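Local structure of stress response kinase A (1ZYL) at residues A5-Q9 with R58-W62; D18-H23 with N97-F103; W189-F193 with A261-L265. The protein phosphorylates itself and other proteins on serine and threonine, using ATP and magnesium, and probably protects the cell against stress linked to reactive oxygen species. Residues are numbered along the deposited sequence.

Overall arrangement
Contacts 1 and 2 are neighbours, their centres about 17 Å apart. Both pack the N-terminal part of the chain against the five-stranded antiparallel sheet or the loop that leaves it. They touch through Phe101, which packs against Gln9 and Pro59. Contact 1 joins two loops at the surface, where one phenylalanine ring meets backbone and the aliphatic part of an arginine. Contact 2 is partly buried, sets a helix against a hairpin, and is mostly aromatic and apolar. Contact 3 is also partly buried but joins two helix-flanking loops, with the one cross-segment hydrogen bond of the three, a weak one. Its centre is about 42 Å from that of contact 2, across the chain's centre.

Contact 1: A5-Q9 with R58-W62; sequences AFTFQ and RPERW
This is a surface contact between two loops. Residues 5-9 form the N-terminal arm before helix 13-22. Residues 58-62 follow strand 52-57 and lead into helix 64-79. Residues 5-9 are mostly extended. Residues 58-61 form a turn close to type II (Pro59 phi -51°, psi 153°; Glu60 phi 76°, psi -14°), and a weak hydrogen bond runs from Arg61 N to Arg58 O (3.3 Å). The closest CA pairs are Phe6-Glu60 at 7.1 Å and Gln9-Pro59 at 8.1 Å. Phe6, rotamer m, points its ring into the turn. Its CE2 lies 3.4 Å from Pro59 O and 3.6 Å from Arg61 N, both at the ring edge. Phe6 CE2 is also 3.6 Å from Glu60 CB. Arg58 CD sits 4.1 Å from the Phe6 ring centroid, an off-centre CH-pi contact. The Arg58 guanidinium is farther off, so any cation-pi attraction is weak at most; its charge pairs with Glu38. Farther along, Gln9 NE2 packs 3.1 Å from Pro59 CG. About 300 Å² is buried in all. Arg61 leads away from residues 5-9 and makes salt bridges with Asp220 and Glu38. Its side chain comes within about 7 Å of that of Asp217, an inferred magnesium ligand and active-site residue. The contact thus lays the N-terminal arm over a loop at the edge of the probable active-site cleft of this APH-type kinase fold.

Contact 2: D18-H23 with N97-F103; sequences DALFEH and NHQGFYF
His98 packs its ring against Ala19, with CD2 only 3.1 Å from both Ala19 N and Ala19 CB. It belongs to a beta hairpin formed by strands 96-98 and 101-107, at one edge of the five-stranded antiparallel sheet in this APH-type kinase fold. A type II' turn from His98 to Phe101 joins the strands, with Gln99 at phi 60°, psi -131° and a hydrogen bond from Phe101 N to His98 O (3.0 Å). The opposing segment is the last turn of helix 13-22. It presses on the hairpin most closely at Ala19 and His98, whose CA atoms are 5.1 Å apart. His98 takes rotamer t. Asp18 CB is 3.4 Å from His98 NE2, and Glu22 CG lies over one face of the ring, 4.0 Å from His98 CE1.

Phe103, rotamer p, points toward the helix from the second strand. Its CZ is 3.8 Å from Ala19 CB, and its CE2 is 4.2 Å from Leu20 CD2. Ala19 and Leu20 also pack on strand 52-57, so the helix rests on the sheet beyond this hairpin. Phe103 itself stacks with Phe56 of that strand. The edge of Phe103 also meets the face of His23 in a T-shaped pair, with centroids 5.3 Å apart and planes at 89°. His23, rotamer m, folds back on the backbone of the preceding turn. A hydrogen bond from His23 ND1 to Ala19 O, 2.9 Å long, holds the imidazole beside Phe103.

Contact 3: W189-F193 with A261-L265; sequences WREDF and AEIGL
Arg190 reaches across to residues 261-265 with a p,t,t side chain, extended after its first torsion. A final turn at chi4 (68°) sets the guanidinium over Leu265. Leu265 CD2 lies on one guanidinium face, 3.3 Å from Arg190 NE. At the guanidinium edge, Arg190 NH1 gives a weak hydrogen bond to Ala261 O (3.2 Å, 143°) and passes 3.6 Å from Glu262 CA. Asp192 OD2, 3.8 Å from Arg190 NH2, forms a long salt bridge with it, well out of the guanidinium plane. Residues 189-193 are an irregular loop between helix 171-188 and strand 196-197. Residues 261-264 belong to a 3-10 segment that starts earlier and precedes helix 266-283, with hydrogen bonds from Gly264 N to Ala261 O (3.1 Å) and from Leu265 N to Glu262 O (3.0 Å). The contact ties together two helix-flanking loops of the helical part of this APH-type kinase fold, away from the probable catalytic residues. The nearest CA pairs are Trp189-Leu265 (6.9 Å) and Phe193-Glu262 (7.3 Å). Leu265, rotamer m,t, points toward the other loop. Its CD1 is 4.0 Å from CD1 of Phe193, which is rotamer p. Trp189 has CA-to-CB directed away, but its t rotamer brings CZ3 to 4.4 Å from Leu265 CD2. The Trp189 indole also packs on Leu269 and Met272 of helix 266-283. Glu262, rotamer m,t, hydrogen-bonds through OE2 to the backbone N of Val227.

Contact 1: A5-Q9 with R58-W62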
loop_
_atom_site.group_PDB
_atom_site.type_symbol
_atom_site.label_atom_id
_atom_site.label_comp_id
_atom_site.label_asym_id
_atom_site.label_seq_id
_atom_site.Cartn_x
_atom_site.Cartn_y
_atom_site.Cartn_z
ATOM N N ALA A 5 0.164 18.590 -5.576
ATOM C CA ALA A 5 1.330 18.385 -4.726
ATOM C C ALA A 5 1.078 18.914 -3.310
ATOM O O ALA A 5 0.541 20.001 -3.119
ATOM C CB ALA A 5 2.538 19.071 -5.343
ATOM N N PHE A 6 1.472 18.126 -2.319
ATOM C CA PHE A 6 1.282 18.496 -0.925
ATOM C C PHE A 6 2.127 19.679 -0.484
ATOM O O PHE A 6 3.226 19.900 -0.990
ATOM C CB PHE A 6 1.613 17.312 -0.003
ATOM C CG PHE A 6 0.706 16.142 -0.173
ATOM C CD1 PHE A 6 0.816 15.317 -1.285
ATOM C CD2 PHE A 6 -0.284 15.879 0.766
ATOM C CE1 PHE A 6 -0.047 14.246 -1.464
ATOM C CE2 PHE A 6 -1.156 14.810 0.599
ATOM C CZ PHE A 6 -1.037 13.990 -0.522
ATOM N N THR A 7 1.598 20.441 0.466
ATOM C CA THR A 7 2.327 21.559 1.032
ATOM C C THR A 7 2.722 21.037 2.412
ATOM O O THR A 7 1.971 21.178 3.380
ATOM C CB THR A 7 1.451 22.809 1.200
ATOM O OG1 THR A 7 0.464 22.558 2.199
ATOM C CG2 THR A 7 0.753 23.161 -0.100
ATOM N N PHE A 8 3.891 20.407 2.490
ATOM C CA PHE A 8 4.373 19.846 3.742
ATOM C C PHE A 8 4.240 20.760 4.944
ATOM O O PHE A 8 4.772 21.871 4.962
ATOM C CB PHE A 8 5.832 19.421 3.609
ATOM C CG PHE A 8 6.532 19.243 4.930
ATOM C CD1 PHE A 8 7.161 20.325 5.551
ATOM C CD2 PHE A 8 6.571 17.999 5.550
ATOM C CE1 PHE A 8 7.822 20.171 6.770
ATOM C CE2 PHE A 8 7.229 17.834 6.768
ATOM C CZ PHE A 8 7.857 18.928 7.378
ATOM N N GLN A 9 3.530 20.274 5.954
ATOM C CA GLN A 9 3.346 21.015 7.191
ATOM C C GLN A 9 4.020 20.200 8.283
ATOM O O GLN A 9 3.648 19.048 8.522
ATOM C CB GLN A 9 1.855 21.208 7.494
ATOM C CG GLN A 9 0.947 20.079 7.013
ATOM C CD GLN A 9 0.148 20.442 5.756
ATOM O OE1 GLN A 9 -0.555 21.456 5.727
ATOM N NE2 GLN A 9 0.248 19.608 4.720
ATOM N N ARG A 58 -1.117 12.174 7.333
ATOM C CA ARG A 58 -0.661 13.363 6.633
ATOM C C ARG A 58 -1.829 14.121 6.009
ATOM O O ARG A 58 -2.615 13.572 5.231
ATOM C CB ARG A 58 0.406 13.006 5.571
ATOM C CG ARG A 58 -0.060 12.835 4.116
ATOM C CD ARG A 58 1.034 13.286 3.122
ATOM N NE ARG A 58 2.294 12.552 3.282
ATOM C CZ ARG A 58 3.497 13.101 3.141
ATOM N NH1 ARG A 58 4.596 12.380 3.301
ATOM N NH2 ARG A 58 3.600 14.385 2.853
ATOM N N PRO A 59 -1.971 15.400 6.370
ATOM C CA PRO A 59 -3.047 16.237 5.844
ATOM C C PRO A 59 -3.131 16.191 4.326
ATOM O O PRO A 59 -2.143 15.925 3.650
ATOM C CB PRO A 59 -2.694 17.624 6.375
ATOM C CG PRO A 59 -1.205 17.548 6.600
ATOM C CD PRO A 59 -1.050 16.191 7.202
ATOM N N GLU A 60 -4.330 16.427 3.810
ATOM C CA GLU A 60 -4.599 16.429 2.378
ATOM C C GLU A 60 -4.676 15.070 1.690
ATOM O O GLU A 60 -5.146 14.974 0.560
ATOM C CB GLU A 60 -3.576 17.307 1.667
ATOM C CG GLU A 60 -3.523 18.700 2.252
ATOM C CD GLU A 60 -4.866 19.124 2.822
ATOM O OE1 GLU A 60 -5.867 19.134 2.066
ATOM O OE2 GLU A 60 -4.918 19.441 4.030
ATOM N N ARG A 61 -4.231 14.016 2.360
ATOM C CA ARG A 61 -4.281 12.694 1.755
ATOM C C ARG A 61 -5.673 12.089 1.868
ATOM O O ARG A 61 -6.383 11.978 0.873
ATOM C CB ARG A 61 -3.250 11.775 2.409
ATOM C CG ARG A 61 -3.247 10.352 1.894
ATOM C CD ARG A 61 -1.922 9.720 2.211
ATOM N NE ARG A 61 -1.986 8.275 2.411
ATOM C CZ ARG A 61 -2.182 7.381 1.449
ATOM N NH1 ARG A 61 -2.343 7.771 0.192
ATOM N NH2 ARG A 61 -2.190 6.091 1.743
ATOM N N TRP A 62 -6.059 11.713 3.084
ATOM C CA TRP A 62 -7.362 11.107 3.348
ATOM C C TRP A 62 -8.292 12.049 4.116
ATOM O O TRP A 62 -7.840 12.896 4.891
ATOM C CB TRP A 62 -7.186 9.828 4.181
ATOM C CG TRP A 62 -6.496 8.669 3.496
ATOM C CD1 TRP A 62 -5.667 7.760 4.083
ATOM C CD2 TRP A 62 -6.621 8.264 2.124
ATOM N NE1 TRP A 62 -5.268 6.815 3.170
ATOM C CE2 TRP A 62 -5.837 7.099 1.959
ATOM C CE3 TRP A 62 -7.320 8.769 1.017
ATOM C CZ2 TRP A 62 -5.728 6.432 0.729
ATOM C CZ3 TRP A 62 -7.211 8.102 -0.208
ATOM C CH2 TRP A 62 -6.422 6.948 -0.340
#

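Contact 2: D18-H23 with N97-F103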
loop_
_atom_site.group_PDB
_atom_site.type_symbol
_atom_site.label_atom_id
_atom_site.label_comp_id
_atom_site.label_asym_id
_atom_site.label_seq_id
_atom_site.Cartn_x
_atom_site.Cartn_y
_atom_site.Cartn_z
ATOM N N ASP A 18 0.885 17.457 23.248
ATOM C CA ASP A 18 -0.310 18.227 23.580
ATOM C C ASP A 18 -1.520 17.414 23.126
ATOM O O ASP A 18 -2.463 17.181 23.884
ATOM C CB ASP A 18 -0.305 19.577 22.859
ATOM C CG ASP A 18 0.936 20.397 23.161
ATOM O OD1 ASP A 18 1.314 20.489 24.349
ATOM O OD2 ASP A 18 1.529 20.957 22.212
ATOM N N ALA A 19 -1.471 16.982 21.872
ATOM C CA ALA A 19 -2.527 16.179 21.289
ATOM C C ALA A 19 -2.827 14.977 22.178
ATOM O O ALA A 19 -3.975 14.730 22.533
ATOM C CB ALA A 19 -2.103 15.715 19.900
ATOM N N LEU A 20 -1.792 14.227 22.534
ATOM C CA LEU A 20 -1.991 13.061 23.378
ATOM C C LEU A 20 -2.475 13.445 24.765
ATOM O O LEU A 20 -2.985 12.603 25.509
ATOM C CB LEU A 20 -0.705 12.247 23.503
ATOM C CG LEU A 20 -0.364 11.385 22.295
ATOM C CD1 LEU A 20 0.807 10.484 22.640
ATOM C CD2 LEU A 20 -1.573 10.553 21.905
ATOM N N PHE A 21 -2.307 14.714 25.118
ATOM C CA PHE A 21 -2.748 15.170 26.421
ATOM C C PHE A 21 -4.223 15.514 26.312
ATOM O O PHE A 21 -5.045 14.973 27.041
ATOM C CB PHE A 21 -1.964 16.401 26.859
ATOM C CG PHE A 21 -2.158 16.751 28.303
ATOM C CD1 PHE A 21 -1.482 16.048 29.296
ATOM C CD2 PHE A 21 -3.039 17.762 28.676
ATOM C CE1 PHE A 21 -1.679 16.346 30.642
ATOM C CE2 PHE A 21 -3.243 18.067 30.019
ATOM C CZ PHE A 21 -2.562 17.358 31.004
ATOM N N GLU A 22 -4.542 16.410 25.382
ATOM C CA GLU A 22 -5.915 16.848 25.138
ATOM C C GLU A 22 -6.890 15.674 25.119
ATOM O O GLU A 22 -8.094 15.858 25.292
ATOM C CB GLU A 22 -5.996 17.586 23.801
ATOM C CG GLU A 22 -5.253 18.903 23.758
ATOM C CD GLU A 22 -6.061 20.041 24.341
ATOM O OE1 GLU A 22 -5.528 21.168 24.435
ATOM O OE2 GLU A 22 -7.233 19.805 24.699
ATOM N N HIS A 23 -6.367 14.472 24.896
ATOM C CA HIS A 23 -7.201 13.276 24.850
ATOM C C HIS A 23 -6.856 12.314 25.982
ATOM O O HIS A 23 -6.941 11.094 25.826
ATOM C CB HIS A 23 -7.048 12.565 23.500
ATOM C CG HIS A 23 -7.525 13.372 22.331
ATOM N ND1 HIS A 23 -6.803 14.421 21.804
ATOM C CD2 HIS A 23 -8.657 13.288 21.593
ATOM C CE1 HIS A 23 -7.470 14.948 20.793
ATOM N NE2 HIS A 23 -8.599 14.279 20.644
ATOM N N ASN A 97 -8.175 14.179 16.642
ATOM C CA ASN A 97 -7.710 15.274 15.798
ATOM C C ASN A 97 -7.227 16.485 16.600
ATOM O O ASN A 97 -8.021 17.219 17.189
ATOM C CB ASN A 97 -8.825 15.711 14.848
ATOM C CG ASN A 97 -8.542 17.050 14.206
ATOM O OD1 ASN A 97 -7.619 17.183 13.407
ATOM N ND2 ASN A 97 -9.330 18.055 14.564
ATOM N N HIS A 98 -5.919 16.693 16.630
ATOM C CA HIS A 98 -5.387 17.839 17.342
ATOM C C HIS A 98 -4.850 18.836 16.337
ATOM O O HIS A 98 -4.148 18.468 15.394
ATOM C CB HIS A 98 -4.276 17.427 18.300
ATOM C CG HIS A 98 -3.749 18.561 19.117
ATOM N ND1 HIS A 98 -4.556 19.576 19.581
ATOM C CD2 HIS A 98 -2.509 18.820 19.593
ATOM C CE1 HIS A 98 -3.838 20.408 20.311
ATOM N NE2 HIS A 98 -2.592 19.971 20.337
ATOM N N GLN A 99 -5.187 20.104 16.538
ATOM C CA GLN A 99 -4.740 21.148 15.633
ATOM C C GLN A 99 -5.269 20.837 14.229
ATOM O O GLN A 99 -6.460 20.550 14.054
ATOM C CB GLN A 99 -3.210 21.213 15.642
ATOM C CG GLN A 99 -2.639 22.598 15.927
ATOM C CD GLN A 99 -3.277 23.274 17.132
ATOM O OE1 GLN A 99 -4.409 23.756 17.064
ATOM N NE2 GLN A 99 -2.552 23.307 18.245
ATOM N N GLY A 100 -4.390 20.887 13.233
ATOM C CA GLY A 100 -4.818 20.608 11.873
ATOM C C GLY A 100 -4.436 19.218 11.406
ATOM O O GLY A 100 -4.319 18.966 10.209
ATOM N N PHE A 101 -4.244 18.309 12.355
ATOM C CA PHE A 101 -3.859 16.946 12.028
ATOM C C PHE A 101 -4.787 15.931 12.676
ATOM O O PHE A 101 -5.182 16.097 13.829
ATOM C CB PHE A 101 -2.430 16.667 12.509
ATOM C CG PHE A 101 -1.378 17.511 11.845
ATOM C CD1 PHE A 101 -1.418 18.904 11.930
ATOM C CD2 PHE A 101 -0.331 16.912 11.146
ATOM C CE1 PHE A 101 -0.432 19.686 11.329
ATOM C CE2 PHE A 101 0.663 17.684 10.541
ATOM C CZ PHE A 101 0.611 19.075 10.633
ATOM N N TYR A 102 -5.136 14.888 11.923
ATOM C CA TYR A 102 -5.973 13.805 12.426
ATOM C C TYR A 102 -4.978 12.779 12.931
ATOM O O TYR A 102 -3.811 12.824 12.557
ATOM C CB TYR A 102 -6.773 13.167 11.300
ATOM C CG TYR A 102 -7.939 13.967 10.799
ATOM C CD1 TYR A 102 -9.130 14.028 11.523
ATOM C CD2 TYR A 102 -7.886 14.601 9.562
ATOM C CE1 TYR A 102 -10.247 14.691 11.017
ATOM C CE2 TYR A 102 -8.993 15.266 9.046
ATOM C CZ TYR A 102 -10.173 15.302 9.774
ATOM O OH TYR A 102 -11.287 15.893 9.226
ATOM N N PHE A 103 -5.419 11.856 13.775
ATOM C CA PHE A 103 -4.514 10.827 14.261
ATOM C C PHE A 103 -5.244 9.734 15.009
ATOM O O PHE A 103 -6.385 9.917 15.434
ATOM C CB PHE A 103 -3.432 11.423 15.161
ATOM C CG PHE A 103 -3.952 12.046 16.429
ATOM C CD1 PHE A 103 -4.741 13.189 16.395
ATOM C CD2 PHE A 103 -3.596 11.526 17.667
ATOM C CE1 PHE A 103 -5.161 13.806 17.578
ATOM C CE2 PHE A 103 -4.014 12.139 18.855
ATOM C CZ PHE A 103 -4.793 13.277 18.808
#

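Contact 3: W189-F193 with A261-L265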
loop_
_atom_site.group_PDB
_atom_site.type_symbol
_atom_site.label_atom_id
_atom_site.label_comp_id
_atom_site.label_asym_id
_atom_site.label_seq_id
_atom_site.Cartn_x
_atom_site.Cartn_y
_atom_site.Cartn_z
ATOM N N TRP A 189 -7.071 -4.156 -18.972
ATOM C CA TRP A 189 -7.833 -3.928 -17.746
ATOM C C TRP A 189 -9.244 -4.409 -17.972
ATOM O O TRP A 189 -9.670 -4.546 -19.112
ATOM C CB TRP A 189 -7.849 -2.445 -17.379
ATOM C CG TRP A 189 -8.319 -2.170 -15.968
ATOM C CD1 TRP A 189 -9.315 -1.315 -15.593
ATOM C CD2 TRP A 189 -7.797 -2.732 -14.751
ATOM N NE1 TRP A 189 -9.448 -1.305 -14.222
ATOM C CE2 TRP A 189 -8.532 -2.166 -13.678
ATOM C CE3 TRP A 189 -6.782 -3.657 -14.460
ATOM C CZ2 TRP A 189 -8.287 -2.496 -12.337
ATOM C CZ3 TRP A 189 -6.537 -3.985 -13.124
ATOM C CH2 TRP A 189 -7.291 -3.402 -12.081
ATOM N N ARG A 190 -9.974 -4.676 -16.899
ATOM C CA ARG A 190 -11.346 -5.153 -17.049
ATOM C C ARG A 190 -12.157 -4.943 -15.782
ATOM O O ARG A 190 -11.625 -5.044 -14.677
ATOM C CB ARG A 190 -11.349 -6.643 -17.434
ATOM C CG ARG A 190 -10.706 -7.582 -16.406
ATOM C CD ARG A 190 -10.480 -8.976 -16.994
ATOM N NE ARG A 190 -9.876 -9.918 -16.048
ATOM C CZ ARG A 190 -10.482 -10.402 -14.965
ATOM N NH1 ARG A 190 -9.846 -11.255 -14.168
ATOM N NH2 ARG A 190 -11.724 -10.039 -14.675
ATOM N N GLU A 191 -13.438 -4.625 -15.946
ATOM C CA GLU A 191 -14.329 -4.424 -14.805
ATOM C C GLU A 191 -15.090 -5.729 -14.655
ATOM O O GLU A 191 -16.189 -5.787 -14.103
ATOM C CB GLU A 191 -15.302 -3.276 -15.078
ATOM C CG GLU A 191 -15.098 -2.047 -14.199
ATOM C CD GLU A 191 -13.738 -1.399 -14.380
ATOM O OE1 GLU A 191 -12.720 -2.048 -14.057
ATOM O OE2 GLU A 191 -13.688 -0.240 -14.844
ATOM N N ASP A 192 -14.462 -6.778 -15.165
ATOM C CA ASP A 192 -15.003 -8.122 -15.165
ATOM C C ASP A 192 -14.548 -8.948 -13.946
ATOM O O ASP A 192 -14.433 -10.173 -14.018
ATOM C CB ASP A 192 -14.569 -8.791 -16.470
ATOM C CG ASP A 192 -15.231 -10.118 -16.690
ATOM O OD1 ASP A 192 -16.468 -10.208 -16.503
ATOM O OD2 ASP A 192 -14.516 -11.072 -17.064
ATOM N N PHE A 193 -14.285 -8.286 -12.826
ATOM C CA PHE A 193 -13.848 -9.009 -11.645
ATOM C C PHE A 193 -14.593 -8.572 -10.403
ATOM O O PHE A 193 -15.359 -7.612 -10.434
ATOM C CB PHE A 193 -12.344 -8.834 -11.422
ATOM C CG PHE A 193 -11.923 -7.416 -11.119
ATOM C CD1 PHE A 193 -11.445 -6.585 -12.126
ATOM C CD2 PHE A 193 -11.970 -6.923 -9.813
ATOM C CE1 PHE A 193 -11.014 -5.287 -11.839
ATOM C CE2 PHE A 193 -11.542 -5.625 -9.517
ATOM C CZ PHE A 193 -11.062 -4.809 -10.534
ATOM N N ALA A 261 -8.728 -16.410 -12.867
ATOM C CA ALA A 261 -8.588 -15.443 -13.950
ATOM C C ALA A 261 -7.970 -14.109 -13.536
ATOM O O ALA A 261 -7.417 -13.403 -14.372
ATOM C CB ALA A 261 -9.923 -15.205 -14.617
ATOM N N GLU A 262 -8.061 -13.761 -12.255
ATOM C CA GLU A 262 -7.494 -12.502 -11.778
ATOM C C GLU A 262 -5.980 -12.487 -11.897
ATOM O O GLU A 262 -5.359 -11.434 -11.762
ATOM C CB GLU A 262 -7.867 -12.235 -10.319
ATOM C CG GLU A 262 -9.346 -12.068 -10.055
ATOM C CD GLU A 262 -9.633 -11.679 -8.616
ATOM O OE1 GLU A 262 -10.727 -12.018 -8.129
ATOM O OE2 GLU A 262 -8.775 -11.032 -7.976
ATOM N N ILE A 263 -5.389 -13.651 -12.148
ATOM C CA ILE A 263 -3.942 -13.744 -12.283
ATOM C C ILE A 263 -3.481 -12.981 -13.526
ATOM O O ILE A 263 -2.307 -12.622 -13.661
ATOM C CB ILE A 263 -3.513 -15.211 -12.385
ATOM C CG1 ILE A 263 -4.002 -15.965 -11.151
ATOM C CG2 ILE A 263 -2.004 -15.321 -12.495
ATOM C CD1 ILE A 263 -3.404 -15.468 -9.891
ATOM N N GLY A 264 -4.423 -12.721 -14.423
ATOM C CA GLY A 264 -4.108 -12.000 -15.639
ATOM C C GLY A 264 -4.014 -10.507 -15.402
ATOM O O GLY A 264 -3.466 -9.761 -16.223
ATOM N N LEU A 265 -4.539 -10.069 -14.266
ATOM C CA LEU A 265 -4.513 -8.660 -13.909
ATOM C C LEU A 265 -3.197 -8.248 -13.231
ATOM O O LEU A 265 -3.014 -7.066 -12.924
ATOM C CB LEU A 265 -5.655 -8.356 -12.940
ATOM C CG LEU A 265 -7.079 -8.822 -13.242
ATOM C CD1 LEU A 265 -7.963 -8.588 -12.020
ATOM C CD2 LEU A 265 -7.626 -8.066 -14.431
#